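Local atomic coordinates of acyl-coenzyme A oxidase 1 (Yarrowia lipolytica, PDB entry 5Y9D), a protein that catalyses the FAD-dependent oxidation of saturated acyl-CoAs by molecular oxygen to (2E)-enoyl-CoAs and hydrogen peroxide in peroxisomal fatty acid beta-oxidation. Residues T124-S129 against M260-V265; T232-V237 against Q302-A307; R310-M315 against T462-N467; D318-S323 against A366-M371. All coordinates share one frame; numbering follows the deposited sequence.

Contact 1 (T124-S129 against M260-V265); sequences TRTRLS and MGRDGV
A type I beta turn from Arg262 to Val265 meets Thr126 and Arg127 on helix 122-142, and the two sides exchange arginines: one reaches from the turn to the helix, the other from the helix to the turn. Arg262 NH1 donates to Thr126 OG1 at 2.9 Å, with an N-H...O angle of 152° and the hydroxyl lying at the edge of the guanidinium, near its plane. The torsion of Thr126 (chi1 -57°) sets OG1 beside its backbone N, where the oxygen also bonds Met122 O; the hydroxyl is thus held from two residues. Arg262 is itself positioned from elsewhere, its NH2 bonding Asp456 O.

This is a seam between the N-terminal helical domain and the middle beta domain of the acyl-CoA oxidase fold, close to the cofactor: the Arg262 side chain lies about 6 Å from FAD at the nearest atoms. In the reverse direction, Arg127 NH1 reaches Gly264 O at 3.1 Å, approaching nearly along the C=O axis (162°) though tilted from its own guanidinium plane. The same NH1 also bonds Arg88 O, NE pairs with Asp266, and NH2 reaches Tyr686 of the second subunit. Between the two polar links Val265 packs crosswise on Thr126, CG2 against CB at 3.8 Å, while CG1 meets the threonine methyl CG2 at 4.0 Å.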
# COMPACT_ATOMS: atom_id res chain seq x y z
N THR A 124 -16.24 -12.65 3.12
CA THR A 124 -17.38 -13.50 2.72
C THR A 124 -17.36 -13.71 1.21
O THR A 124 -17.73 -14.77 0.70
CB THR A 124 -18.73 -12.86 3.05
OG1 THR A 124 -18.85 -12.62 4.45
CG2 THR A 124 -19.87 -13.76 2.57
N ARG A 125 -16.97 -12.68 0.49
CA ARG A 125 -16.91 -12.81 -0.92
C ARG A 125 -15.94 -13.95 -1.27
O ARG A 125 -16.31 -14.88 -1.95
CB ARG A 125 -16.50 -11.47 -1.53
CG ARG A 125 -16.60 -11.42 -3.03
CD ARG A 125 -15.26 -11.73 -3.68
NE ARG A 125 -15.46 -11.85 -5.13
CZ ARG A 125 -15.59 -10.83 -5.96
NH1 ARG A 125 -15.54 -9.60 -5.50
NH2 ARG A 125 -15.77 -11.05 -7.26
N THR A 126 -14.74 -13.94 -0.71
CA THR A 126 -13.78 -15.00 -1.01
C THR A 126 -14.24 -16.38 -0.52
O THR A 126 -14.06 -17.40 -1.24
CB THR A 126 -12.44 -14.67 -0.37
OG1 THR A 126 -12.01 -13.41 -0.85
CG2 THR A 126 -11.39 -15.71 -0.71
N ARG A 127 -14.81 -16.41 0.69
CA ARG A 127 -15.16 -17.68 1.31
C ARG A 127 -16.32 -18.36 0.58
O ARG A 127 -16.44 -19.57 0.56
CB ARG A 127 -15.49 -17.49 2.79
CG ARG A 127 -15.59 -18.82 3.55
CD ARG A 127 -14.99 -18.69 4.92
NE ARG A 127 -15.22 -19.85 5.76
CZ ARG A 127 -15.35 -19.82 7.09
NH1 ARG A 127 -15.30 -18.67 7.77
NH2 ARG A 127 -15.54 -20.95 7.74
N LEU A 128 -17.15 -17.57 -0.04
CA LEU A 128 -18.19 -18.13 -0.87
C LEU A 128 -17.59 -18.53 -2.22
O LEU A 128 -17.92 -19.54 -2.81
CB LEU A 128 -19.26 -17.07 -1.07
CG LEU A 128 -20.47 -17.48 -1.87
CD1 LEU A 128 -21.07 -18.74 -1.29
CD2 LEU A 128 -21.47 -16.34 -1.83
N SER A 129 -16.71 -17.69 -2.68
CA SER A 129 -16.22 -17.75 -4.03
C SER A 129 -15.41 -19.03 -4.30
O SER A 129 -15.58 -19.65 -5.33
CB SER A 129 -15.43 -16.48 -4.29
OG SER A 129 -14.88 -16.47 -5.56
N MET A 260 -2.65 -10.93 6.18
CA MET A 260 -2.52 -9.48 6.23
C MET A 260 -3.90 -8.86 6.19
O MET A 260 -4.13 -7.80 6.79
CB MET A 260 -1.69 -9.01 5.04
CG MET A 260 -1.86 -7.56 4.67
SD MET A 260 -0.62 -7.12 3.46
CE MET A 260 -1.05 -5.42 3.09
N GLY A 261 -4.81 -9.53 5.46
CA GLY A 261 -6.25 -9.23 5.49
C GLY A 261 -7.06 -10.49 5.19
O GLY A 261 -6.53 -11.57 5.05
N ARG A 262 -8.36 -10.32 5.05
CA ARG A 262 -9.31 -11.39 4.73
C ARG A 262 -9.32 -12.49 5.76
O ARG A 262 -9.44 -13.70 5.44
CB ARG A 262 -9.16 -11.91 3.30
CG ARG A 262 -9.79 -10.95 2.34
CD ARG A 262 -9.66 -11.38 0.90
NE ARG A 262 -9.40 -10.26 0.01
CZ ARG A 262 -10.04 -10.00 -1.12
NH1 ARG A 262 -11.05 -10.74 -1.55
NH2 ARG A 262 -9.66 -8.99 -1.85
N ASP A 263 -9.28 -12.04 6.99
CA ASP A 263 -9.13 -12.92 8.12
C ASP A 263 -10.30 -13.82 8.38
O ASP A 263 -10.13 -14.86 9.01
CB ASP A 263 -8.70 -12.16 9.37
CG ASP A 263 -7.16 -11.99 9.43
OD1 ASP A 263 -6.43 -12.92 9.02
OD2 ASP A 263 -6.68 -10.94 9.87
N GLY A 264 -11.45 -13.46 7.83
CA GLY A 264 -12.62 -14.32 7.88
C GLY A 264 -12.56 -15.52 6.98
O GLY A 264 -13.48 -16.32 6.99
N VAL A 265 -11.50 -15.66 6.18
CA VAL A 265 -11.35 -16.77 5.22
C VAL A 265 -10.40 -17.74 5.86
O VAL A 265 -9.35 -17.34 6.30
CB VAL A 265 -10.76 -16.31 3.87
CG1 VAL A 265 -10.72 -17.44 2.83
CG2 VAL A 265 -11.56 -15.14 3.33

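Contact 2 (T232-V237 against Q302-A307); sequences TRNFVV and QLTYGA
Thr232 O accepts one hydrogen bond from its own strand, Arg233 NH1 at 3.1 Å, and the methyl CG2 of Thr304 rests 3.9 Å from the same oxygen. The donor comes from above the carbonyl plane, 51° out of it, and not on a lone pair; the N-H...O angle is 144°. Arg233 leaves the strand pointing away from 302-307, but its chain turns back sharply, with chi2 almost eclipsed at 21°, and this brings the guanidinium round to the preceding carbonyl.

Thr304 is the residue that enters the contact most fully. Besides Thr232 O, its methyl lies near the Arg233 backbone. Its carbonyl faces the amide of Asn234, where ND2 to O measures 3.6 Å, an approach and not a hydrogen bond. Its own hydroxyl sits over one face of the neighbouring Tyr305 ring, offset toward the rim.

Tyr305 brings the end of its ring to the strand at about a right angle to Thr232, its OH coming 4.0 Å from Thr232 CB. The threonine hydroxyl is bonded to Leu177 O, and it is CB and CG2 that face the tyrosine. No hydrogen bond crosses between the segments, and the join depends on van der Waals fit.

Strand 228-238 is paired with strand 216-225 in the mixed sheet of the middle beta domain, whereas 302-307 leads into helix 306-334. The contact therefore marks the passage from the beta domain to the C-alpha1 helical domain, a boundary characteristic of the acyl-CoA oxidase fold.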
# COMPACT_ATOMS: atom_id res chain seq x y z
N THR A 232 0.01 -31.75 -15.46
CA THR A 232 -0.92 -31.33 -14.42
C THR A 232 -2.38 -31.50 -14.80
O THR A 232 -2.84 -30.97 -15.79
CB THR A 232 -0.67 -29.86 -14.07
OG1 THR A 232 0.68 -29.72 -13.64
CG2 THR A 232 -1.58 -29.42 -12.96
N ARG A 233 -3.10 -32.20 -13.95
CA ARG A 233 -4.44 -32.66 -14.20
C ARG A 233 -5.34 -32.37 -12.99
O ARG A 233 -4.86 -31.93 -11.97
CB ARG A 233 -4.42 -34.14 -14.53
CG ARG A 233 -4.59 -34.49 -15.99
CD ARG A 233 -4.26 -33.38 -16.96
NE ARG A 233 -3.57 -33.90 -18.13
CZ ARG A 233 -2.80 -33.18 -18.93
NH1 ARG A 233 -2.62 -31.89 -18.71
NH2 ARG A 233 -2.21 -33.75 -19.96
N ASN A 234 -6.64 -32.55 -13.14
CA ASN A 234 -7.64 -32.18 -12.16
C ASN A 234 -8.32 -33.35 -11.46
O ASN A 234 -8.90 -34.16 -12.12
CB ASN A 234 -8.74 -31.46 -12.91
CG ASN A 234 -8.67 -29.98 -12.76
OD1 ASN A 234 -7.98 -29.49 -11.90
ND2 ASN A 234 -9.39 -29.26 -13.59
N PHE A 235 -8.33 -33.40 -10.14
CA PHE A 235 -9.05 -34.51 -9.48
C PHE A 235 -9.91 -34.01 -8.34
O PHE A 235 -9.51 -33.09 -7.64
CB PHE A 235 -8.07 -35.57 -8.95
CG PHE A 235 -6.94 -35.88 -9.90
CD1 PHE A 235 -5.90 -34.99 -10.09
CD2 PHE A 235 -6.93 -37.07 -10.62
CE1 PHE A 235 -4.88 -35.27 -11.00
CE2 PHE A 235 -5.91 -37.38 -11.52
CZ PHE A 235 -4.87 -36.47 -11.71
N VAL A 236 -11.09 -34.59 -8.16
CA VAL A 236 -11.87 -34.36 -6.97
C VAL A 236 -11.42 -35.32 -5.88
O VAL A 236 -11.47 -36.55 -6.06
CB VAL A 236 -13.36 -34.59 -7.18
CG1 VAL A 236 -14.12 -34.34 -5.87
CG2 VAL A 236 -13.89 -33.67 -8.29
N VAL A 237 -11.05 -34.76 -4.72
CA VAL A 237 -10.62 -35.55 -3.59
C VAL A 237 -11.47 -35.15 -2.38
O VAL A 237 -11.49 -33.98 -2.01
CB VAL A 237 -9.11 -35.32 -3.28
CG1 VAL A 237 -8.59 -36.32 -2.24
CG2 VAL A 237 -8.26 -35.39 -4.55
N GLN A 302 -5.22 -25.74 -22.52
CA GLN A 302 -4.75 -25.20 -21.24
C GLN A 302 -5.97 -24.94 -20.35
O GLN A 302 -5.94 -24.07 -19.47
CB GLN A 302 -3.97 -23.90 -21.46
CG GLN A 302 -2.97 -23.57 -20.36
CD GLN A 302 -1.55 -24.03 -20.67
OE1 GLN A 302 -0.89 -24.65 -19.83
NE2 GLN A 302 -1.07 -23.72 -21.87
N LEU A 303 -7.02 -25.72 -20.58
CA LEU A 303 -8.34 -25.48 -20.01
C LEU A 303 -8.54 -26.28 -18.73
O LEU A 303 -9.67 -26.55 -18.33
CB LEU A 303 -9.44 -25.81 -21.03
CG LEU A 303 -9.34 -25.18 -22.44
CD1 LEU A 303 -10.72 -25.07 -23.06
CD2 LEU A 303 -8.66 -23.81 -22.46
N THR A 304 -7.42 -26.67 -18.11
CA THR A 304 -7.41 -27.13 -16.72
C THR A 304 -7.54 -25.92 -15.77
O THR A 304 -8.05 -26.07 -14.65
CB THR A 304 -6.12 -27.94 -16.40
OG1 THR A 304 -5.08 -27.57 -17.30
CG2 THR A 304 -6.38 -29.44 -16.55
N TYR A 305 -7.12 -24.75 -16.24
CA TYR A 305 -7.20 -23.49 -15.48
C TYR A 305 -8.32 -22.59 -16.01
O TYR A 305 -8.23 -21.37 -15.92
CB TYR A 305 -5.87 -22.74 -15.56
CG TYR A 305 -4.66 -23.66 -15.54
CD1 TYR A 305 -4.30 -24.32 -14.37
CD2 TYR A 305 -3.90 -23.86 -16.68
CE1 TYR A 305 -3.20 -25.17 -14.34
CE2 TYR A 305 -2.79 -24.69 -16.66
CZ TYR A 305 -2.45 -25.36 -15.49
OH TYR A 305 -1.35 -26.20 -15.47
N GLY A 306 -9.38 -23.19 -16.55
CA GLY A 306 -10.49 -22.43 -17.11
C GLY A 306 -11.23 -21.57 -16.10
O GLY A 306 -11.67 -20.46 -16.43
N ALA A 307 -11.34 -22.07 -14.87
CA ALA A 307 -12.03 -21.35 -13.77
C ALA A 307 -11.30 -20.07 -13.34
O ALA A 307 -11.93 -19.11 -12.88
CB ALA A 307 -12.21 -22.29 -12.57

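Contact 3 (R310-M315 against T462-N467); sequences RGRVSM and TWEGDN. With FAD (flavin-adenine dinucleotide), chain C.
Helix residue Arg312 and loop residue Glu464 bring their CA atoms within 6.9 Å, and Glu464 adopts the left-handed backbone conformation (phi 53°, psi 42°) that exposes its carbonyl to the helix. Arg312, extended from CG to NE, donates from NE to Glu464 O at 2.8 Å, tilted from the carbonyl plane; a weak second bond comes from NH2. One buried arginine thus holds one carbonyl by two N-H groups, and a leucine in its place would probably leave that oxygen without its side-chain donors and the loop freer to shift.

The Glu464 side chain extends toward the helix, to where Gly311 allows close approach: OE1 lies 3.5 Å from Gly311 C, a position in which a side chain on the helix would collide with it. The methyl CE of Met315 abuts the carboxylate carbon CD of Glu464 at 3.3 Å. Its sulfur forms a Met-aromatic contact at the edge of Trp463, SD standing 5.0 Å from the centroid of the five-membered ring. Along another stretch of its edge the indole meets the flavin, with Trp463 CE3 3.2 Å from FAD C6.

Asp466, the N-cap of helix 467-486, accepts FAD O2B on OD2 at 2.6 Å. A single loop thereby carries FAD-contacting residues on both sides of Glu464, by similarity the proton acceptor, in the FAD-dependent active site of acyl-CoA oxidases.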
# COMPACT_ATOMS: atom_id res chain seq x y z
N ARG A 310 -12.34 -16.91 -15.29
CA ARG A 310 -13.58 -16.28 -14.80
C ARG A 310 -13.27 -15.17 -13.80
O ARG A 310 -13.75 -14.05 -13.95
CB ARG A 310 -14.53 -17.29 -14.15
CG ARG A 310 -15.87 -16.70 -13.76
CD ARG A 310 -16.88 -17.74 -13.29
NE ARG A 310 -17.67 -17.21 -12.17
CZ ARG A 310 -19.01 -17.10 -12.13
NH1 ARG A 310 -19.80 -17.51 -13.13
NH2 ARG A 310 -19.57 -16.58 -11.04
N GLY A 311 -12.48 -15.49 -12.78
CA GLY A 311 -12.27 -14.58 -11.68
C GLY A 311 -11.27 -13.48 -11.95
O GLY A 311 -11.23 -12.50 -11.21
N ARG A 312 -10.41 -13.66 -12.96
CA ARG A 312 -9.53 -12.60 -13.41
C ARG A 312 -10.38 -11.53 -14.05
O ARG A 312 -10.14 -10.35 -13.84
CB ARG A 312 -8.51 -13.08 -14.44
CG ARG A 312 -7.33 -13.74 -13.82
CD ARG A 312 -6.30 -14.15 -14.85
NE ARG A 312 -5.39 -15.07 -14.16
CZ ARG A 312 -5.29 -16.36 -14.39
NH1 ARG A 312 -5.99 -16.94 -15.35
NH2 ARG A 312 -4.46 -17.08 -13.66
N VAL A 313 -11.37 -11.98 -14.82
CA VAL A 313 -12.40 -11.13 -15.40
C VAL A 313 -13.21 -10.47 -14.32
O VAL A 313 -13.46 -9.25 -14.36
CB VAL A 313 -13.34 -11.93 -16.33
CG1 VAL A 313 -14.66 -11.20 -16.56
CG2 VAL A 313 -12.64 -12.22 -17.64
N SER A 314 -13.62 -11.26 -13.34
CA SER A 314 -14.35 -10.70 -12.21
C SER A 314 -13.49 -9.71 -11.41
O SER A 314 -14.02 -8.78 -10.84
CB SER A 314 -14.90 -11.80 -11.30
OG SER A 314 -16.06 -11.34 -10.65
N MET A 315 -12.17 -9.88 -11.41
CA MET A 315 -11.27 -8.91 -10.75
C MET A 315 -11.11 -7.53 -11.43
O MET A 315 -10.66 -6.57 -10.78
CB MET A 315 -9.90 -9.52 -10.53
CG MET A 315 -9.91 -10.44 -9.33
SD MET A 315 -8.41 -11.41 -9.22
CE MET A 315 -9.08 -12.95 -8.63
N THR A 462 -1.92 -10.58 -6.23
CA THR A 462 -1.08 -11.75 -6.05
C THR A 462 -1.72 -13.05 -6.49
O THR A 462 -1.10 -13.84 -7.15
CB THR A 462 -0.70 -11.86 -4.57
OG1 THR A 462 0.05 -10.71 -4.21
CG2 THR A 462 0.10 -13.09 -4.30
N TRP A 463 -2.94 -13.29 -6.06
CA TRP A 463 -3.62 -14.54 -6.31
C TRP A 463 -4.32 -14.63 -7.64
O TRP A 463 -4.59 -13.64 -8.27
CB TRP A 463 -4.55 -14.92 -5.16
CG TRP A 463 -5.80 -14.14 -5.09
CD1 TRP A 463 -6.32 -13.35 -6.05
CD2 TRP A 463 -6.70 -14.07 -3.99
NE1 TRP A 463 -7.48 -12.80 -5.64
CE2 TRP A 463 -7.75 -13.23 -4.36
CE3 TRP A 463 -6.73 -14.65 -2.72
CZ2 TRP A 463 -8.80 -12.94 -3.52
CZ3 TRP A 463 -7.77 -14.37 -1.90
CH2 TRP A 463 -8.80 -13.52 -2.29
N GLU A 464 -4.63 -15.85 -8.05
CA GLU A 464 -5.16 -16.10 -9.38
C GLU A 464 -4.25 -15.48 -10.46
O GLU A 464 -4.74 -14.88 -11.43
CB GLU A 464 -6.55 -15.53 -9.49
CG GLU A 464 -7.58 -16.21 -8.63
CD GLU A 464 -8.94 -16.14 -9.25
OE1 GLU A 464 -9.01 -15.75 -10.45
OE2 GLU A 464 -9.93 -16.46 -8.55
N GLY A 465 -2.94 -15.65 -10.25
CA GLY A 465 -1.91 -15.08 -11.07
C GLY A 465 -1.25 -13.90 -10.40
O GLY A 465 -1.88 -12.88 -10.16
N ASP A 466 0.03 -14.05 -10.08
CA ASP A 466 0.86 -12.96 -9.60
C ASP A 466 0.90 -11.93 -10.72
O ASP A 466 1.14 -12.25 -11.88
CB ASP A 466 2.27 -13.48 -9.31
CG ASP A 466 3.25 -12.37 -8.93
OD1 ASP A 466 3.25 -11.97 -7.75
OD2 ASP A 466 4.04 -11.91 -9.80
N ASN A 467 0.66 -10.68 -10.38
CA ASN A 467 0.51 -9.65 -11.44
C ASN A 467 1.71 -9.55 -12.41
O ASN A 467 1.52 -9.49 -13.62
CB ASN A 467 0.21 -8.29 -10.81
CG ASN A 467 -1.25 -8.10 -10.48
OD1 ASN A 467 -2.08 -9.00 -10.63
ND2 ASN A 467 -1.60 -6.89 -10.05
PA FAD C . 5.85 -17.22 -6.92
O1A FAD C . 6.71 -18.01 -6.04
O2A FAD C . 5.43 -17.71 -8.23
O5B FAD C . 6.55 -15.83 -7.14
C5B FAD C . 7.32 -15.16 -6.16
C4B FAD C . 7.85 -13.85 -6.73
O4B FAD C . 8.76 -14.11 -7.78
C3B FAD C . 6.74 -13.02 -7.34
O3B FAD C . 6.94 -11.66 -7.00
C2B FAD C . 6.92 -13.15 -8.82
O2B FAD C . 6.58 -11.93 -9.45
C1B FAD C . 8.38 -13.46 -8.97
N9A FAD C . 8.55 -14.36 -10.12
C8A FAD C . 8.09 -15.60 -10.22
N7A FAD C . 8.42 -16.13 -11.40
C5A FAD C . 9.10 -15.22 -12.08
C6A FAD C . 9.74 -15.12 -13.41
N6A FAD C . 9.72 -16.14 -14.27
N1A FAD C . 10.36 -13.98 -13.72
C2A FAD C . 10.39 -12.96 -12.88
N3A FAD C . 9.83 -12.97 -11.68
C4A FAD C . 9.19 -14.05 -11.23
N1 FAD C . -4.21 -20.77 -4.28
C2 FAD C . -5.14 -21.69 -4.52
O2 FAD C . -4.87 -22.59 -5.31
N3 FAD C . -6.33 -21.68 -3.95
C4 FAD C . -6.70 -20.74 -3.10
O4 FAD C . -7.80 -20.75 -2.58
C4X FAD C . -5.74 -19.69 -2.77
N5 FAD C . -6.05 -18.73 -1.92
C5X FAD C . -5.16 -17.79 -1.64
C6 FAD C . -5.50 -16.82 -0.74
C7 FAD C . -4.61 -15.85 -0.41
C7M FAD C . -5.03 -14.79 0.56
C8 FAD C . -3.28 -15.84 -1.05
C8M FAD C . -2.26 -14.79 -0.74
C9 FAD C . -2.93 -16.81 -1.95
C9A FAD C . -3.83 -17.79 -2.26
N10 FAD C . -3.49 -18.79 -3.17
C10 FAD C . -4.44 -19.76 -3.43
C1' FAD C . -2.18 -18.84 -3.81
C2' FAD C . -1.95 -17.69 -4.77
O2' FAD C . -2.59 -17.94 -6.01
C3' FAD C . -0.47 -17.52 -4.98
O3' FAD C . -0.01 -16.63 -3.99
C4' FAD C . -0.11 -16.91 -6.31
O4' FAD C . -0.36 -17.83 -7.36
C5' FAD C . 1.35 -16.48 -6.32
O5' FAD C . 2.16 -17.63 -6.26
P FAD C . 3.51 -17.71 -5.45
O1P FAD C . 3.36 -17.10 -4.14
O2P FAD C . 3.91 -19.11 -5.58
O3P FAD C . 4.53 -16.77 -6.19

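Contact 4 (D318-S323 against A366-M371); sequences DSFHVS and AYCYAM
Ser319 opens the contact through its backbone, its carbonyl O lying 3.8 Å from Met371 SD, while CB touches the same sulfur. Its hydroxyl bonds Met315 O in its own helix. The two helical segments run at 141° between their N-to-C directions, with axes 8.6 Å apart at closest approach.

Phe320 comes next, its CG swung anti to the backbone N (chi1 166°), which carries the ring alongside Cys368. CD1 meets Cys368 O at 3.4 Å, the oxygen lying near the ring plane at its edge, and the thiol SG sits obliquely, 4.7 Å from the ring centroid. Closer to the backbone, Phe320 CB packs on Met371 CB at 4.1 Å. An alanine here would strip Cys368 of its aromatic neighbour and is likely to open a gap between the helices, leaving the thiol freer to turn.

One turn on, Ser323 sets CB 3.9 Å from Cys368 SG. Its OG donates to Ser319 O at 2.9 Å, joining Ser323 N on that oxygen from the opposite face of the carbonyl plane. Helix 400-437 packs against both serines, as expected in the helical bundle of the C-alpha1 domain.

With the serine hydroxyls bonded within helix 306-334 and no hydrogen bond across, cohesion of this buried interface rests on two sulfurs, an aromatic ring with a carbonyl oxygen at its edge, and aliphatic carbon, so it depends on shape and dispersion more than on directed polar bonds.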
# COMPACT_ATOMS: atom_id res chain seq x y z
N ASP A 318 -14.08 -5.80 -9.71
CA ASP A 318 -13.78 -5.47 -8.32
C ASP A 318 -12.97 -4.20 -8.30
O ASP A 318 -13.29 -3.30 -7.56
CB ASP A 318 -12.99 -6.55 -7.58
CG ASP A 318 -13.65 -7.90 -7.60
OD1 ASP A 318 -14.90 -7.96 -7.69
OD2 ASP A 318 -12.90 -8.90 -7.53
N SER A 319 -11.94 -4.12 -9.13
CA SER A 319 -11.11 -2.94 -9.17
C SER A 319 -11.94 -1.68 -9.37
O SER A 319 -11.73 -0.69 -8.68
CB SER A 319 -10.05 -3.06 -10.27
OG SER A 319 -9.14 -4.11 -10.03
N PHE A 320 -12.88 -1.70 -10.31
CA PHE A 320 -13.84 -0.59 -10.43
C PHE A 320 -14.65 -0.40 -9.15
O PHE A 320 -14.68 0.70 -8.59
CB PHE A 320 -14.79 -0.80 -11.59
CG PHE A 320 -16.00 0.12 -11.57
CD1 PHE A 320 -15.88 1.46 -11.89
CD2 PHE A 320 -17.27 -0.37 -11.27
CE1 PHE A 320 -17.00 2.30 -11.91
CE2 PHE A 320 -18.39 0.46 -11.29
CZ PHE A 320 -18.26 1.81 -11.61
N HIS A 321 -15.28 -1.45 -8.68
CA HIS A 321 -16.21 -1.29 -7.55
C HIS A 321 -15.56 -0.82 -6.24
O HIS A 321 -16.07 0.09 -5.57
CB HIS A 321 -16.99 -2.56 -7.35
CG HIS A 321 -18.04 -2.76 -8.38
ND1 HIS A 321 -17.96 -3.73 -9.34
CD2 HIS A 321 -19.17 -2.08 -8.62
CE1 HIS A 321 -19.02 -3.68 -10.11
NE2 HIS A 321 -19.79 -2.70 -9.68
N VAL A 322 -14.43 -1.38 -5.87
CA VAL A 322 -13.75 -0.92 -4.68
C VAL A 322 -13.10 0.48 -4.86
O VAL A 322 -13.05 1.27 -3.93
CB VAL A 322 -12.70 -1.97 -4.26
CG1 VAL A 322 -11.75 -1.42 -3.18
CG2 VAL A 322 -13.42 -3.24 -3.81
N SER A 323 -12.61 0.78 -6.05
CA SER A 323 -12.08 2.11 -6.34
C SER A 323 -13.14 3.14 -6.21
O SER A 323 -12.91 4.18 -5.64
CB SER A 323 -11.50 2.17 -7.75
OG SER A 323 -10.23 1.55 -7.74
N ALA A 366 -11.15 9.49 -13.02
CA ALA A 366 -11.27 9.12 -14.42
C ALA A 366 -10.77 7.69 -14.66
O ALA A 366 -11.44 6.90 -15.35
CB ALA A 366 -10.53 10.10 -15.28
N TYR A 367 -9.65 7.33 -14.05
CA TYR A 367 -9.13 5.96 -14.13
C TYR A 367 -10.27 5.03 -13.78
O TYR A 367 -10.63 4.15 -14.56
CB TYR A 367 -7.95 5.73 -13.13
CG TYR A 367 -7.04 4.55 -13.39
CD1 TYR A 367 -7.40 3.53 -14.26
CD2 TYR A 367 -5.81 4.45 -12.76
CE1 TYR A 367 -6.55 2.46 -14.51
CE2 TYR A 367 -4.95 3.38 -13.00
CZ TYR A 367 -5.36 2.38 -13.88
OH TYR A 367 -4.56 1.29 -14.14
N CYS A 368 -10.83 5.25 -12.60
CA CYS A 368 -11.92 4.43 -12.10
C CYS A 368 -13.04 4.30 -13.12
O CYS A 368 -13.42 3.19 -13.47
CB CYS A 368 -12.44 5.00 -10.78
SG CYS A 368 -13.88 4.10 -10.21
N TYR A 369 -13.58 5.42 -13.63
CA TYR A 369 -14.67 5.34 -14.67
C TYR A 369 -14.22 4.42 -15.80
O TYR A 369 -15.00 3.62 -16.29
CB TYR A 369 -15.05 6.72 -15.27
CG TYR A 369 -16.19 7.47 -14.59
CD1 TYR A 369 -16.06 7.94 -13.31
CD2 TYR A 369 -17.38 7.70 -15.23
CE1 TYR A 369 -17.08 8.62 -12.68
CE2 TYR A 369 -18.43 8.37 -14.61
CZ TYR A 369 -18.27 8.85 -13.35
OH TYR A 369 -19.29 9.55 -12.73
N ALA A 370 -12.94 4.54 -16.21
CA ALA A 370 -12.38 3.72 -17.29
C ALA A 370 -12.31 2.25 -16.92
O ALA A 370 -12.55 1.35 -17.74
CB ALA A 370 -10.98 4.20 -17.68
N MET A 371 -11.97 1.97 -15.67
CA MET A 371 -11.96 0.57 -15.29
C MET A 371 -13.26 -0.15 -15.63
O MET A 371 -13.21 -1.28 -16.11
CB MET A 371 -11.62 0.42 -13.83
CG MET A 371 -10.16 0.64 -13.56
SD MET A 371 -10.05 0.63 -11.79
CE MET A 371 -8.29 0.76 -11.53

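Overall arrangement
Helix 306-334 and the residues leading into it serve contacts 2, 3 and 4 in turn, an instance of one long helix meeting several parts of a fold: the beta domain just ahead of its first turn, the active-site loop, then helix 355-391. The centres of contacts 2 and 4 are 31 Å apart, with contact 3 about 16 Å from each. Contact 1 joins this series from the N-terminal domain. Arg125 NH1 forms a salt bridge to Asp318 OD1 at 2.8 Å, reaching contact 4, and Thr126 OG1 packs on Trp463 CH2 at 3.5 Å, reaching contact 3. Contact 3 holds FAD and Glu464, and both it and contact 1 touch the second subunit, which also binds this FAD.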